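Local coordinates for alpha-catenin-like protein hmp-1 (Caenorhabditis elegans, PDB 5H5M) that is a core component of the cadherin-catenin complex at adherens junctions, binds actin filaments, and is required for cell migration and shape changes in the developing worm, at residues N303-Y306 with T307-K311; A313-I316 with L317-R321; I234-L237 with D238-L241. One frame throughout, in Å; residues are numbered along the deposited sequence.

How the contacts relate
Contacts 1 and 3 each open a helix, 305-339 and 237-260 respectively, whereas contact 2 lies farther along helix 305-339, its centre about 15 Å from that of contact 1. Contacts 1 and 2 have a buried apolar side and a polar, more exposed one, while contact 3 buries a charged carboxylate alongside its leucine; helices 276-300 and 345-374 receive apolar side chains from all three. Contact 3 is the most central, its centre about 9 Å from that of the chain, against 26 Å and 22 Å for contacts 1 and 2. Their chemistry follows position: a direct capping box in contact 1, a water-bridged helix start in contact 3, and, in contact 2, a wider turn bridged by backbone bonds.

Contact 1 (N303-Y306 with T307-K311); sequences NSEY and TETVK
The carbonyl oxygen Glu305 O is gripped twice by one residue: Thr309 N bonds to it in the usual helical way, and Thr309 OG1 donates at 2.6 Å to Glu305 O from the other face of the carbonyl plane. The hydroxyl can fold back because OG1 lies anti to its own carbonyl carbon (chi1 -60°), so a threonine satisfies its polar group on an exposed helix surface. One turn earlier, Ser304 and Thr307 form a capping box. Ser304 N gives a nearly straight bond to Thr307 OG1 (3.0 Å, 169°), while Thr307 N returns a weak one to Ser304 OG at 3.4 Å. Ser304 OG also takes a weak, strongly bent bond from Tyr306 N. These bonds occupy N-H groups that have no preceding turn to accept them, and short hydroxyl side chains suit both ends. A valine in place of Thr307 would probably leave Ser304 N without its acceptor and break one half of the box. On the apolar side, Val310 CG2 sits over one face of the Tyr306 ring, offset toward the rim and 4.0 Å from Tyr306 CE1. Beyond the ring, the phenol OH bonds to Leu373 O. Thus, in the helical M domain of this vinculin-family protein, Tyr306 and Val310 pack the start of helix 305-339 against helix 276-300, and both also meet helix 345-374, Val310 by packing and Tyr306 through its bond to Leu373.

Contact 2 (A313-I316 with L317-R321); sequences AVRI and LKTQR
Ile316 and Arg321 run alongside each other in the same direction, at a wider pi-type turn within the otherwise alpha-helical run of helix 305-339. The five-residue spacing brings the isoleucine methyl CG2 over the centre of the arginine guanidinium, 3.8 Å from Arg321 CZ. Two torsions make the overlap: Ile316 CG2 stands anti to its backbone N, and the arginine chain bends at chi2 (-63°), folding its flat end back over that methyl. Arginine fits here because its N-H groups lie in the guanidinium plane, so its face can take an aliphatic methyl without blocking them. The backbone underneath explains the pairing, since Arg321 N makes a straight bond to Ile316 O at 2.9 Å and Gln320 N adds a weak one to the same oxygen.

Arg315 and Thr319 meet differently, one turn apart and at a slant. The extended arginine passes the threonine with its aliphatic CG, 3.9 Å from Thr319 CG2. Along the inner side, Val314 and Leu317 have no such polar ends; they are buried against helices 276-300 and 345-374, where branched hydrocarbon side chains fill the interface.

At the outer side, Thr319 grips the carbonyl of Arg315 from both faces of its plane, with Thr319 N at 2.9 Å from Arg315 O and Thr319 OG1 at 2.6 Å from that same oxygen.

Contact 3 (I234-L237 with D238-L241); sequences ITTL and DDFL
Asp239 reaches back over the start of helix 237-260 toward Thr236, and each of its atoms has a neighbour to meet. CB lies 3.2 Å from Thr236 OG1. With CG anti to the carbonyl carbon (chi1 -72°), the carboxylate is carried back along the helix toward the loop, and CG comes within 3.0 Å of Thr236 OG1. The two oxygens then divide their work. OD1 turns to helix 92-122 and forms a salt bridge with Arg113 NE. OD2 comes to 2.6 Å from Thr236 OG1. A water donates to the same Asp239 OD2 at 2.6 Å. That water in turn accepts from Thr236 N at 3.0 Å. Thr236 is the N-cap residue, and the link from its N-H to the side chain three residues on follows the path of a capping box, with a water inserted in place of the direct bond. An aspartate suits this spot because it is short enough to stay near the cap, and its negative charge would probably be favoured by both the arginine and the positive end of the helix dipole.

The helix itself begins with Phe240 N bonding to Thr236 O. Leu241 N follows with a bond to Leu237 O, and beside that bond the two leucine side chains meet obliquely, Leu237 CD1 lying 3.8 Å from Leu241 CG. Both side chains pack on neighbouring helices: Leu237 touches Val293 of helix 276-300, and Leu241 reaches both Val290 of that helix and Leu373 of helix 345-374. On the loop side, the methyl Thr235 CG2 rests 4.2 Å from Phe240 CB, while Thr235 OG1 bonds to Leu231 O at the end of the preceding helix.

Contact 1 (N303-Y306 with T307-K311)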
loop_
_atom_site.group_PDB
_atom_site.type_symbol
_atom_site.label_atom_id
_atom_site.label_comp_id
_atom_site.label_asym_id
_atom_site.label_seq_id
_atom_site.Cartn_x
_atom_site.Cartn_y
_atom_site.Cartn_z
ATOM N N ASN A 303 10.715 22.055 -14.031
ATOM C CA ASN A 303 9.913 21.820 -15.228
ATOM C C ASN A 303 10.796 21.524 -16.437
ATOM O O ASN A 303 11.766 22.230 -16.697
ATOM C CB ASN A 303 9.006 23.021 -15.517
ATOM C CG ASN A 303 8.066 22.778 -16.685
ATOM O OD1 ASN A 303 8.170 23.426 -17.724
ATOM N ND2 ASN A 303 7.147 21.837 -16.518
ATOM N N SER A 304 10.459 20.463 -17.161
ATOM C CA SER A 304 11.236 20.051 -18.324
ATOM C C SER A 304 10.350 19.303 -19.312
ATOM O O SER A 304 9.156 19.119 -19.072
ATOM C CB SER A 304 12.414 19.167 -17.905
ATOM O OG SER A 304 11.956 17.962 -17.311
ATOM N N GLU A 305 10.938 18.873 -20.422
ATOM C CA GLU A 305 10.223 18.039 -21.377
ATOM C C GLU A 305 9.876 16.709 -20.721
ATOM O O GLU A 305 8.849 16.103 -21.020
ATOM C CB GLU A 305 11.054 17.819 -22.641
ATOM C CG GLU A 305 10.374 16.953 -23.687
ATOM C CD GLU A 305 11.082 17.002 -25.026
ATOM O OE1 GLU A 305 11.972 17.863 -25.198
ATOM O OE2 GLU A 305 10.743 16.182 -25.906
ATOM N N TYR A 306 10.735 16.277 -19.806
ATOM C CA TYR A 306 10.511 15.050 -19.056
ATOM C C TYR A 306 9.246 15.107 -18.209
ATOM O O TYR A 306 8.399 14.217 -18.289
ATOM C CB TYR A 306 11.713 14.748 -18.161
ATOM C CG TYR A 306 11.469 13.609 -17.202
ATOM C CD1 TYR A 306 11.320 12.311 -17.668
ATOM C CD2 TYR A 306 11.396 13.826 -15.832
ATOM C CE1 TYR A 306 11.097 11.266 -16.802
ATOM C CE2 TYR A 306 11.176 12.782 -14.956
ATOM C CZ TYR A 306 11.030 11.505 -15.447
ATOM O OH TYR A 306 10.808 10.459 -14.584
ATOM N N THR A 307 9.117 16.152 -17.396
ATOM C CA THR A 307 7.978 16.261 -16.491
ATOM C C THR A 307 6.675 16.487 -17.249
ATOM O O THR A 307 5.644 15.922 -16.895
ATOM C CB THR A 307 8.169 17.392 -15.465
ATOM O OG1 THR A 307 8.250 18.654 -16.139
ATOM C CG2 THR A 307 9.433 17.164 -14.649
ATOM N N GLU A 308 6.719 17.301 -18.299
ATOM C CA GLU A 308 5.520 17.564 -19.088
ATOM C C GLU A 308 5.017 16.298 -19.780
ATOM O O GLU A 308 3.810 16.079 -19.879
ATOM C CB GLU A 308 5.783 18.665 -20.120
ATOM C CG GLU A 308 5.995 20.033 -19.495
ATOM C CD GLU A 308 5.813 21.172 -20.481
ATOM O OE1 GLU A 308 5.765 20.906 -21.702
ATOM O OE2 GLU A 308 5.714 22.335 -20.032
ATOM N N THR A 309 5.946 15.465 -20.242
ATOM C CA THR A 309 5.599 14.216 -20.916
ATOM C C THR A 309 4.946 13.234 -19.944
ATOM O O THR A 309 4.004 12.524 -20.297
ATOM C CB THR A 309 6.841 13.559 -21.557
ATOM O OG1 THR A 309 7.417 14.455 -22.516
ATOM C CG2 THR A 309 6.468 12.269 -22.260
ATOM N N VAL A 310 5.442 13.208 -18.712
ATOM C CA VAL A 310 4.898 12.328 -17.687
ATOM C C VAL A 310 3.541 12.830 -17.189
ATOM O O VAL A 310 2.601 12.050 -17.047
ATOM C CB VAL A 310 5.872 12.192 -16.498
ATOM C CG1 VAL A 310 5.201 11.489 -15.334
ATOM C CG2 VAL A 310 7.130 11.445 -16.926
ATOM N N LYS A 311 3.438 14.132 -16.937
ATOM C CA LYS A 311 2.175 14.727 -16.501
ATOM C C LYS A 311 1.097 14.570 -17.572
ATOM O O LYS A 311 -0.086 14.435 -17.258
ATOM C CB LYS A 311 2.362 16.207 -16.152
ATOM C CG LYS A 311 3.274 16.448 -14.952
ATOM C CD LYS A 311 2.528 17.016 -13.757
ATOM C CE LYS A 311 2.094 18.446 -14.004
ATOM N NZ LYS A 311 1.527 19.070 -12.777
#

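Contact 2 (A313-I316 with L317-R321)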
loop_
_atom_site.group_PDB
_atom_site.type_symbol
_atom_site.label_atom_id
_atom_site.label_comp_id
_atom_site.label_asym_id
_atom_site.label_seq_id
_atom_site.Cartn_x
_atom_site.Cartn_y
_atom_site.Cartn_z
ATOM N N ALA A 313 0.864 11.969 -19.654
ATOM C CA ALA A 313 0.422 10.584 -19.551
ATOM C C ALA A 313 -0.525 10.412 -18.366
ATOM O O ALA A 313 -1.515 9.681 -18.449
ATOM C CB ALA A 313 1.618 9.652 -19.424
ATOM N N VAL A 314 -0.215 11.098 -17.269
ATOM C CA VAL A 314 -1.062 11.080 -16.080
ATOM C C VAL A 314 -2.424 11.708 -16.366
ATOM O O VAL A 314 -3.461 11.197 -15.940
ATOM C CB VAL A 314 -0.395 11.822 -14.907
ATOM C CG1 VAL A 314 -1.379 12.019 -13.763
ATOM C CG2 VAL A 314 0.841 11.064 -14.440
ATOM N N ARG A 315 -2.406 12.814 -17.101
ATOM C CA ARG A 315 -3.627 13.528 -17.456
ATOM C C ARG A 315 -4.582 12.652 -18.270
ATOM O O ARG A 315 -5.801 12.796 -18.176
ATOM C CB ARG A 315 -3.285 14.803 -18.233
ATOM C CG ARG A 315 -4.493 15.645 -18.597
ATOM C CD ARG A 315 -4.092 16.960 -19.243
ATOM N NE ARG A 315 -5.261 17.753 -19.606
ATOM C CZ ARG A 315 -5.899 18.568 -18.772
ATOM N NH1 ARG A 315 -5.480 18.700 -17.519
ATOM N NH2 ARG A 315 -6.957 19.251 -19.189
ATOM N N ILE A 316 -4.021 11.746 -19.064
ATOM C CA ILE A 316 -4.818 10.825 -19.865
ATOM C C ILE A 316 -5.582 9.849 -18.974
ATOM O O ILE A 316 -6.779 9.621 -19.163
ATOM C CB ILE A 316 -3.936 10.041 -20.854
ATOM C CG1 ILE A 316 -3.355 10.988 -21.906
ATOM C CG2 ILE A 316 -4.731 8.924 -21.522
ATOM C CD1 ILE A 316 -2.522 10.295 -22.960
ATOM N N LEU A 317 -4.884 9.275 -18.000
ATOM C CA LEU A 317 -5.511 8.394 -17.026
ATOM C C LEU A 317 -6.600 9.128 -16.251
ATOM O O LEU A 317 -7.741 8.673 -16.186
ATOM C CB LEU A 317 -4.469 7.834 -16.056
ATOM C CG LEU A 317 -5.008 6.910 -14.961
ATOM C CD1 LEU A 317 -5.674 5.685 -15.573
ATOM C CD2 LEU A 317 -3.899 6.502 -13.992
ATOM N N LYS A 318 -6.242 10.275 -15.685
ATOM C CA LYS A 318 -7.133 11.009 -14.794
ATOM C C LYS A 318 -8.354 11.619 -15.482
ATOM O O LYS A 318 -9.469 11.498 -14.977
ATOM C CB LYS A 318 -6.361 12.117 -14.073
ATOM C CG LYS A 318 -7.222 12.935 -13.124
ATOM C CD LYS A 318 -6.391 13.597 -12.041
ATOM C CE LYS A 318 -7.278 14.267 -11.002
ATOM N NZ LYS A 318 -6.474 14.886 -9.912
ATOM N N THR A 319 -8.153 12.274 -16.622
ATOM C CA THR A 319 -9.234 13.031 -17.250
ATOM C C THR A 319 -9.961 12.271 -18.361
ATOM O O THR A 319 -10.989 12.736 -18.857
ATOM C CB THR A 319 -8.719 14.367 -17.839
ATOM O OG1 THR A 319 -7.937 14.113 -19.012
ATOM C CG2 THR A 319 -7.875 15.113 -16.817
ATOM N N GLN A 320 -9.436 11.114 -18.758
ATOM C CA GLN A 320 -10.076 10.325 -19.811
ATOM C C GLN A 320 -10.363 8.881 -19.398
ATOM O O GLN A 320 -11.522 8.467 -19.340
ATOM C CB GLN A 320 -9.222 10.319 -21.083
ATOM C CG GLN A 320 -9.103 11.665 -21.781
ATOM C CD GLN A 320 -8.257 11.590 -23.037
ATOM O OE1 GLN A 320 -7.741 10.530 -23.387
ATOM N NE2 GLN A 320 -8.107 12.717 -23.719
ATOM N N ARG A 321 -9.307 8.119 -19.123
ATOM C CA ARG A 321 -9.432 6.679 -18.901
ATOM C C ARG A 321 -10.304 6.333 -17.692
ATOM O O ARG A 321 -11.117 5.409 -17.755
ATOM C CB ARG A 321 -8.047 6.046 -18.739
ATOM C CG ARG A 321 -7.135 6.230 -19.949
ATOM C CD ARG A 321 -7.693 5.545 -21.186
ATOM N NE ARG A 321 -6.881 5.796 -22.373
ATOM C CZ ARG A 321 -7.189 6.685 -23.315
ATOM N NH1 ARG A 321 -8.295 7.410 -23.210
ATOM N NH2 ARG A 321 -6.395 6.850 -24.365
#

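Contact 3 (I234-L237 with D238-L241)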
loop_
_atom_site.group_PDB
_atom_site.type_symbol
_atom_site.label_atom_id
_atom_site.label_comp_id
_atom_site.label_asym_id
_atom_site.label_seq_id
_atom_site.Cartn_x
_atom_site.Cartn_y
_atom_site.Cartn_z
ATOM N N ILE A 234 7.882 8.344 2.609
ATOM C CA ILE A 234 8.721 7.233 3.049
ATOM C C ILE A 234 8.459 6.008 2.173
ATOM O O ILE A 234 8.774 4.878 2.545
ATOM C CB ILE A 234 8.489 6.874 4.534
ATOM C CG1 ILE A 234 7.068 6.356 4.763
ATOM C CG2 ILE A 234 8.771 8.073 5.432
ATOM C CD1 ILE A 234 6.912 5.605 6.076
ATOM N N THR A 235 7.884 6.258 1.001
ATOM C CA THR A 235 7.564 5.210 0.042
ATOM C C THR A 235 8.245 5.501 -1.293
ATOM O O THR A 235 8.143 6.609 -1.822
ATOM C CB THR A 235 6.032 5.084 -0.174
ATOM O OG1 THR A 235 5.394 4.744 1.065
ATOM C CG2 THR A 235 5.714 4.021 -1.218
ATOM N N THR A 236 8.948 4.511 -1.834
ATOM C CA THR A 236 9.587 4.684 -3.128
ATOM C C THR A 236 8.530 4.588 -4.220
ATOM O O THR A 236 7.690 3.686 -4.207
ATOM C CB THR A 236 10.690 3.642 -3.378
ATOM O OG1 THR A 236 10.098 2.352 -3.552
ATOM C CG2 THR A 236 11.659 3.596 -2.204
ATOM N N LEU A 237 8.576 5.527 -5.156
ATOM C CA LEU A 237 7.579 5.630 -6.216
ATOM C C LEU A 237 7.436 4.346 -7.034
ATOM O O LEU A 237 6.322 3.951 -7.380
ATOM C CB LEU A 237 7.922 6.798 -7.141
ATOM C CG LEU A 237 7.029 7.012 -8.366
ATOM C CD1 LEU A 237 5.583 7.193 -7.949
ATOM C CD2 LEU A 237 7.513 8.214 -9.164
ATOM N N ASP A 238 8.551 3.692 -7.337
ATOM C CA ASP A 238 8.492 2.493 -8.164
ATOM C C ASP A 238 7.739 1.358 -7.477
ATOM O O ASP A 238 6.950 0.661 -8.118
ATOM C CB ASP A 238 9.886 2.015 -8.547
ATOM C CG ASP A 238 9.842 0.858 -9.524
ATOM O OD1 ASP A 238 10.041 -0.297 -9.090
ATOM O OD2 ASP A 238 9.576 1.104 -10.722
ATOM N N ASP A 239 7.991 1.171 -6.185
ATOM C CA ASP A 239 7.240 0.198 -5.396
ATOM C C ASP A 239 5.743 0.485 -5.465
ATOM O O ASP A 239 4.932 -0.421 -5.687
ATOM C CB ASP A 239 7.696 0.200 -3.938
ATOM C CG ASP A 239 9.069 -0.408 -3.755
ATOM O OD1 ASP A 239 9.496 -1.189 -4.629
ATOM O OD2 ASP A 239 9.715 -0.110 -2.730
ATOM N N PHE A 240 5.380 1.752 -5.289
ATOM C CA PHE A 240 3.970 2.107 -5.269
ATOM C C PHE A 240 3.307 1.836 -6.615
ATOM O O PHE A 240 2.196 1.324 -6.664
ATOM C CB PHE A 240 3.768 3.569 -4.880
ATOM C CG PHE A 240 2.323 3.942 -4.723
ATOM C CD1 PHE A 240 1.633 3.605 -3.570
ATOM C CD2 PHE A 240 1.645 4.600 -5.738
ATOM C CE1 PHE A 240 0.298 3.930 -3.423
ATOM C CE2 PHE A 240 0.311 4.931 -5.596
ATOM C CZ PHE A 240 -0.364 4.592 -4.438
ATOM N N LEU A 241 3.998 2.167 -7.700
ATOM C CA LEU A 241 3.446 1.970 -9.033
ATOM C C LEU A 241 3.398 0.493 -9.411
ATOM O O LEU A 241 2.469 0.051 -10.087
ATOM C CB LEU A 241 4.256 2.754 -10.067
ATOM C CG LEU A 241 4.240 4.276 -9.907
ATOM C CD1 LEU A 241 4.927 4.933 -11.084
ATOM C CD2 LEU A 241 2.818 4.803 -9.753
HETATM O O HOH W 1 8.760 1.619 -0.973
#